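PDB 3C7L: regulator of G-protein signaling 16 from Mus musculus, which speeds up GTP hydrolysis by G protein alpha subunits, driving them into the inactive GDP-bound state and so switching off receptor signalling, including phototransduction. Local coordinates for residues E42-E45 with E46-E49; W51-C54 with E55-K58. All coordinates share one frame; numbering follows the deposited sequence.

Contact 1: E42-E45 with E46-E49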
ATOM      1  N   GLU A  42       1.507  13.065   8.154  1.00  9.29           N
ATOM      2  CA  GLU A  42       0.419  12.656   9.036  1.00  8.49           C
ATOM      3  C   GLU A  42       0.551  11.200   9.455  1.00  9.65           C
ATOM      4  O   GLU A  42      -0.432  10.536   9.802  1.00  8.84           O
ATOM      5  CB  GLU A  42      -0.957  12.921   8.413  1.00 10.28           C
ATOM      6  CG  GLU A  42      -1.159  12.457   6.996  1.00 12.77           C
ATOM      7  CD  GLU A  42      -2.552  12.799   6.502  1.00 13.89           C
ATOM      8  OE1 GLU A  42      -3.323  11.871   6.194  1.00 19.00           O
ATOM      9  OE2 GLU A  42      -2.882  14.000   6.429  1.00 15.07           O
ATOM     10  N   PHE A  43       1.792  10.727   9.429  1.00  7.81           N
ATOM     11  CA  PHE A  43       2.151   9.376   9.834  1.00  8.87           C
ATOM     12  C   PHE A  43       1.342   8.222   9.251  1.00  9.47           C
ATOM     13  O   PHE A  43       0.933   7.320   9.985  1.00  9.99           O
ATOM     14  CB  PHE A  43       2.139   9.285  11.365  1.00 10.53           C
ATOM     15  CG  PHE A  43       3.057  10.271  12.035  1.00 11.54           C
ATOM     16  CD1 PHE A  43       2.647  11.582  12.270  1.00 12.53           C
ATOM     17  CD2 PHE A  43       4.347   9.897  12.403  1.00 12.49           C
ATOM     18  CE1 PHE A  43       3.507  12.507  12.860  1.00 12.85           C
ATOM     19  CE2 PHE A  43       5.213  10.814  12.993  1.00 13.03           C
ATOM     20  CZ  PHE A  43       4.792  12.122  13.222  1.00 11.80           C
ATOM     21  N   SER A  44       1.108   8.237   7.940  1.00  9.39           N
ATOM     22  CA  SER A  44       0.378   7.138   7.311  1.00  8.82           C
ATOM     23  C   SER A  44       1.031   6.675   6.015  1.00 10.01           C
ATOM     24  O   SER A  44       0.402   5.971   5.224  1.00 11.95           O
ATOM     25  CB  SER A  44      -1.087   7.520   7.048  1.00 11.98           C
ATOM     26  OG  SER A  44      -1.209   8.536   6.070  1.00 11.57           O
ATOM     27  N   GLU A  45       2.295   7.044   5.805  1.00  9.73           N
ATOM     28  CA  GLU A  45       3.000   6.651   4.586  1.00  9.98           C
ATOM     29  C   GLU A  45       3.161   5.134   4.461  1.00 10.73           C
ATOM     30  O   GLU A  45       3.409   4.620   3.363  1.00  8.10           O
ATOM     31  CB  GLU A  45       4.383   7.315   4.498  1.00 11.45           C
ATOM     32  CG  GLU A  45       5.466   6.663   5.347  1.00 12.90           C
ATOM     33  CD  GLU A  45       5.493   7.175   6.771  1.00 13.58           C
ATOM     34  OE1 GLU A  45       4.527   7.844   7.184  1.00 12.31           O
ATOM     35  OE2 GLU A  45       6.480   6.898   7.483  1.00 14.65           O
ATOM     36  N   GLU A  46       3.028   4.420   5.578  1.00  8.07           N
ATOM     37  CA  GLU A  46       3.149   2.967   5.566  1.00  9.82           C
ATOM     38  C   GLU A  46       2.074   2.350   4.670  1.00  8.15           C
ATOM     39  O   GLU A  46       2.273   1.274   4.118  1.00  8.24           O
ATOM     40  CB  GLU A  46       3.009   2.390   6.977  1.00 10.19           C
ATOM     41  CG  GLU A  46       1.634   2.575   7.588  1.00 12.87           C
ATOM     42  CD  GLU A  46       1.533   3.824   8.447  1.00 16.98           C
ATOM     43  OE1 GLU A  46       2.308   4.781   8.219  1.00 17.06           O
ATOM     44  OE2 GLU A  46       0.662   3.846   9.347  1.00 18.81           O
ATOM     45  N   ASN A  47       0.935   3.026   4.535  1.00  5.92           N
ATOM     46  CA  ASN A  47      -0.142   2.512   3.686  1.00  7.64           C
ATOM     47  C   ASN A  47       0.328   2.431   2.238  1.00  6.70           C
ATOM     48  O   ASN A  47       0.074   1.442   1.538  1.00  4.19           O
ATOM     49  CB  ASN A  47      -1.385   3.410   3.768  1.00  7.31           C
ATOM     50  CG  ASN A  47      -2.048   3.359   5.130  1.00 11.18           C
ATOM     51  OD1 ASN A  47      -2.004   2.333   5.814  1.00  9.49           O
ATOM     52  ND2 ASN A  47      -2.685   4.461   5.524  1.00  9.77           N
ATOM     53  N   LEU A  48       1.009   3.483   1.791  1.00  7.54           N
ATOM     54  CA  LEU A  48       1.516   3.537   0.427  1.00  7.29           C
ATOM     55  C   LEU A  48       2.698   2.586   0.224  1.00  7.53           C
ATOM     56  O   LEU A  48       2.806   1.941  -0.813  1.00  8.12           O
ATOM     57  CB  LEU A  48       1.941   4.972   0.084  1.00  7.16           C
ATOM     58  CG  LEU A  48       2.615   5.185  -1.275  1.00  7.54           C
ATOM     59  CD1 LEU A  48       1.687   4.735  -2.399  1.00  6.34           C
ATOM     60  CD2 LEU A  48       2.974   6.650  -1.432  1.00  6.04           C
ATOM     61  N   GLU A  49       3.584   2.503   1.214  1.00  7.01           N
ATOM     62  CA  GLU A  49       4.746   1.625   1.115  1.00  7.79           C
ATOM     63  C   GLU A  49       4.302   0.172   1.026  1.00  7.56           C
ATOM     64  O   GLU A  49       4.866  -0.619   0.268  1.00  4.92           O
ATOM     65  CB  GLU A  49       5.668   1.841   2.323  1.00  8.24           C
ATOM     66  CG  GLU A  49       6.272   3.240   2.327  1.00 10.10           C
ATOM     67  CD  GLU A  49       7.076   3.567   3.571  1.00 12.32           C
ATOM     68  OE1 GLU A  49       7.047   2.787   4.550  1.00  9.55           O
ATOM     69  OE2 GLU A  49       7.733   4.628   3.560  1.00 11.21           O
TER
HETATM   70  O   HOH W   1      -3.543   7.247   4.509  1.00 11.92           O
HETATM   71  O   HOH W   2       7.451   4.114   7.235  1.00 25.12           O
HETATM   72  O   HOH W   3       3.994   6.294  10.142  1.00 34.48           O
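Glu46 turns its side chain back along the loop and lays its carboxylate against Ser44. CG sits between the backbone N and the carbonyl carbon (chi1 66°), and the chain then bends at chi2. This brings OE1 to 3.2 Å from Ser44 CA. The carboxylate of Glu45 approaches the same region. Its OE1 is 3.9 Å from Glu46 OE1, and the two planes are 77° apart. Water 3 lies 3.0 Å from Glu46 OE1 and farther from Glu45 OE1, but it has more acceptors in reach than protons, so it need not bond to both. With an alanine here in place of Glu46, the Ser44 backbone is likely to lose the carboxylate packed against it, and water 3 a nearby acceptor.

Asn47 comes next. Its N donates to Ser44 O at 3.1 Å, from above the carbonyl plane. Its amide group reaches back beside Ser44, with ND2 3.8 Å from Ser44 CB. Water 1 bridges the two side chains, accepting from Asn47 ND2 and hydrogen-bonding to Ser44 OG.

The turn links two helices of the RGS domain. Phe43, with positive phi, is the C-prime residue of a Schellman motif that ends helix 29-40. Helix 45-57 follows after this short link.

Leu48 N makes a weak bond to Glu45 O, and Leu48 CB lies 3.6 Å from that oxygen. Glu49 N donates to the same oxygen at 3.0 Å, in the carbonyl plane. The Glu49 side chain runs beside that of Glu45 and points the same way, so that its OE2 lies 3.5 Å from Glu45 CG. The two carboxylates are nearly perpendicular. Water 2 donates to Glu45 OE2 and Glu49 OE1, while Glu49 OE2 is hydrogen-bonded to His36 NE2 of helix 29-40.

Contact 2: W51-C54 with E55-K58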
ATOM      1  N   TRP A  51       1.319  -0.930  -0.087  1.00  5.50           N
ATOM      2  CA  TRP A  51       0.662  -1.146  -1.374  1.00  5.81           C
ATOM      3  C   TRP A  51       1.709  -1.414  -2.450  1.00  6.98           C
ATOM      4  O   TRP A  51       1.606  -2.381  -3.198  1.00  8.90           O
ATOM      5  CB  TRP A  51      -0.180   0.079  -1.757  1.00  5.81           C
ATOM      6  CG  TRP A  51      -1.086  -0.142  -2.944  1.00  6.55           C
ATOM      7  CD1 TRP A  51      -2.374  -0.587  -2.920  1.00  8.40           C
ATOM      8  CD2 TRP A  51      -0.756   0.055  -4.326  1.00  6.51           C
ATOM      9  NE1 TRP A  51      -2.872  -0.679  -4.200  1.00  7.60           N
ATOM     10  CE2 TRP A  51      -1.897  -0.292  -5.081  1.00  6.99           C
ATOM     11  CE3 TRP A  51       0.397   0.489  -4.999  1.00  8.55           C
ATOM     12  CZ2 TRP A  51      -1.924  -0.216  -6.480  1.00  8.22           C
ATOM     13  CZ3 TRP A  51       0.370   0.566  -6.392  1.00  7.98           C
ATOM     14  CH2 TRP A  51      -0.784   0.214  -7.114  1.00  9.02           C
ATOM     15  N   LEU A  52       2.725  -0.564  -2.522  1.00  7.38           N
ATOM     16  CA  LEU A  52       3.791  -0.727  -3.509  1.00  9.12           C
ATOM     17  C   LEU A  52       4.556  -2.041  -3.312  1.00  9.00           C
ATOM     18  O   LEU A  52       4.998  -2.659  -4.282  1.00  7.10           O
ATOM     19  CB  LEU A  52       4.771   0.444  -3.431  1.00 11.16           C
ATOM     20  CG  LEU A  52       4.251   1.838  -3.791  1.00 12.10           C
ATOM     21  CD1 LEU A  52       5.249   2.871  -3.317  1.00 13.21           C
ATOM     22  CD2 LEU A  52       4.040   1.956  -5.292  1.00 10.41           C
ATOM     23  N   ALA A  53       4.712  -2.465  -2.063  1.00  8.03           N
ATOM     24  CA  ALA A  53       5.423  -3.709  -1.773  1.00  9.40           C
ATOM     25  C   ALA A  53       4.627  -4.904  -2.281  1.00 10.51           C
ATOM     26  O   ALA A  53       5.205  -5.903  -2.712  1.00  9.54           O
ATOM     27  CB  ALA A  53       5.667  -3.839  -0.273  1.00 10.94           C
ATOM     28  N   CYS A  54       3.301  -4.797  -2.229  1.00  8.58           N
ATOM     29  CA  CYS A  54       2.425  -5.863  -2.703  1.00 10.92           C
ATOM     30  C   CYS A  54       2.519  -5.981  -4.220  1.00 12.03           C
ATOM     31  O   CYS A  54       2.471  -7.079  -4.769  1.00 12.35           O
ATOM     32  CB  CYS A  54       0.971  -5.583  -2.317  1.00 11.13           C
ATOM     33  SG  CYS A  54       0.605  -5.768  -0.558  1.00  9.90           S
ATOM     34  N   GLU A  55       2.644  -4.838  -4.891  1.00 11.08           N
ATOM     35  CA  GLU A  55       2.752  -4.796  -6.343  1.00 12.53           C
ATOM     36  C   GLU A  55       4.017  -5.476  -6.855  1.00 13.24           C
ATOM     37  O   GLU A  55       3.990  -6.161  -7.877  1.00 14.04           O
ATOM     38  CB  GLU A  55       2.720  -3.350  -6.834  1.00 12.97           C
ATOM     39  CG  GLU A  55       1.362  -2.697  -6.737  1.00 11.77           C
ATOM     40  CD  GLU A  55       0.296  -3.450  -7.506  1.00 13.64           C
ATOM     41  OE1 GLU A  55      -0.443  -4.240  -6.888  1.00 13.20           O
ATOM     42  OE2 GLU A  55       0.212  -3.270  -8.735  1.00 14.54           O
ATOM     43  N   GLU A  56       5.130  -5.285  -6.160  1.00 14.24           N
ATOM     44  CA  GLU A  56       6.360  -5.917  -6.600  1.00 15.03           C
ATOM     45  C   GLU A  56       6.344  -7.409  -6.238  1.00 14.69           C
ATOM     46  O   GLU A  56       6.911  -8.237  -6.954  1.00 13.73           O
ATOM     47  CB  GLU A  56       7.580  -5.213  -5.987  1.00 19.67           C
ATOM     48  CG  GLU A  56       7.671  -5.285  -4.478  1.00 26.46           C
ATOM     49  CD  GLU A  56       8.996  -4.753  -3.942  1.00 31.66           C
ATOM     50  OE1 GLU A  56      10.049  -5.112  -4.514  1.00 34.24           O
ATOM     51  OE2 GLU A  56       8.985  -3.989  -2.948  1.00 33.90           O
ATOM     52  N   PHE A  57       5.671  -7.751  -5.143  1.00 14.18           N
ATOM     53  CA  PHE A  57       5.569  -9.140  -4.695  1.00 13.75           C
ATOM     54  C   PHE A  57       4.914 -10.052  -5.730  1.00 14.46           C
ATOM     55  O   PHE A  57       5.360 -11.178  -5.947  1.00 14.30           O
ATOM     56  CB  PHE A  57       4.765  -9.210  -3.390  1.00 14.07           C
ATOM     57  CG  PHE A  57       4.423 -10.615  -2.951  1.00 12.62           C
ATOM     58  CD1 PHE A  57       5.407 -11.467  -2.457  1.00 13.25           C
ATOM     59  CD2 PHE A  57       3.113 -11.082  -3.032  1.00 15.14           C
ATOM     60  CE1 PHE A  57       5.093 -12.762  -2.049  1.00 10.30           C
ATOM     61  CE2 PHE A  57       2.788 -12.380  -2.626  1.00 13.46           C
ATOM     62  CZ  PHE A  57       3.781 -13.221  -2.134  1.00 12.21           C
ATOM     63  N   LYS A  58       3.854  -9.573  -6.366  1.00 14.16           N
ATOM     64  CA  LYS A  58       3.152 -10.385  -7.348  1.00 16.47           C
ATOM     65  C   LYS A  58       3.908 -10.637  -8.649  1.00 16.82           C
ATOM     66  O   LYS A  58       3.471 -11.432  -9.482  1.00 15.17           O
ATOM     67  CB  LYS A  58       1.780  -9.787  -7.638  1.00 19.45           C
ATOM     68  CG  LYS A  58       0.791 -10.025  -6.510  1.00 22.44           C
ATOM     69  CD  LYS A  58      -0.634  -9.775  -6.959  1.00 25.91           C
ATOM     70  CE  LYS A  58      -1.631 -10.122  -5.863  1.00 26.59           C
ATOM     71  NZ  LYS A  58      -3.038  -9.858  -6.286  1.00 25.43           N
TER
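Glu55 lays its aliphatic chain over the indole of Trp51, one helical turn earlier. This is an i to i+4 CH-pi contact on helix 45-57 of the all-helical RGS domain. Glu55 CB lies close to the backbone, 3.5 Å from Leu52 O. CG is anti to the carbonyl carbon (chi1 -72°), which directs it back toward the preceding turn. There it sits over the six-membered ring, 3.7 Å from the ring centroid and offset toward the rim. Its closest ring atom is Trp51 CZ3, at 3.4 Å.

A bend at chi2 keeps the rest of the chain close to the ring. CD meets Trp51 CH2 at 3.8 Å. The carboxylate is stacked on the indole with the planes 23° apart. At the tip, OE2 is near Trp51 CH2, while OE1 accepts a hydrogen bond from Gln112 NE2 of helix 109-128. Trp51 and Cys54 also touch Gln112, so this face of the helix is packed against helix 109-128.

The backbone beneath is regular. Glu55 N donates to Trp51 O in the carbonyl plane, and the same spacing continues from Glu56 to Leu52, Phe57 to Ala53 and Lys58 to Cys54. Phe57 CB lies near two carbonyl oxygens, those of Ala53 and Cys54. Its ring leads away toward helix 63-78 and meets Phe108 edge-to-face. Lys58 NZ forms a salt bridge with Asp109. On another side, Glu56 CG comes 3.1 Å from Ala53 O.

Overall arrangement
From the N terminus, the chain runs through helix 29-40 and turns into the loop that holds the start of contact 1. Contact 1 spans this junction and carries the chain into helix 45-57. Contact 2 follows on the same helix, reaching its C-terminal end before the chain goes on to helix 63-78. The two are in series and neither nest nor cross. Each joins adjoining segments, so neither closes a long loop. The centres of contact 1 and contact 2 lie about 15 Å apart, on opposite sides of the chain's centre. Contact 1 ties helix 45-57 to helix 29-40, while contact 2 faces helix 63-78. Both also border helix 109-128.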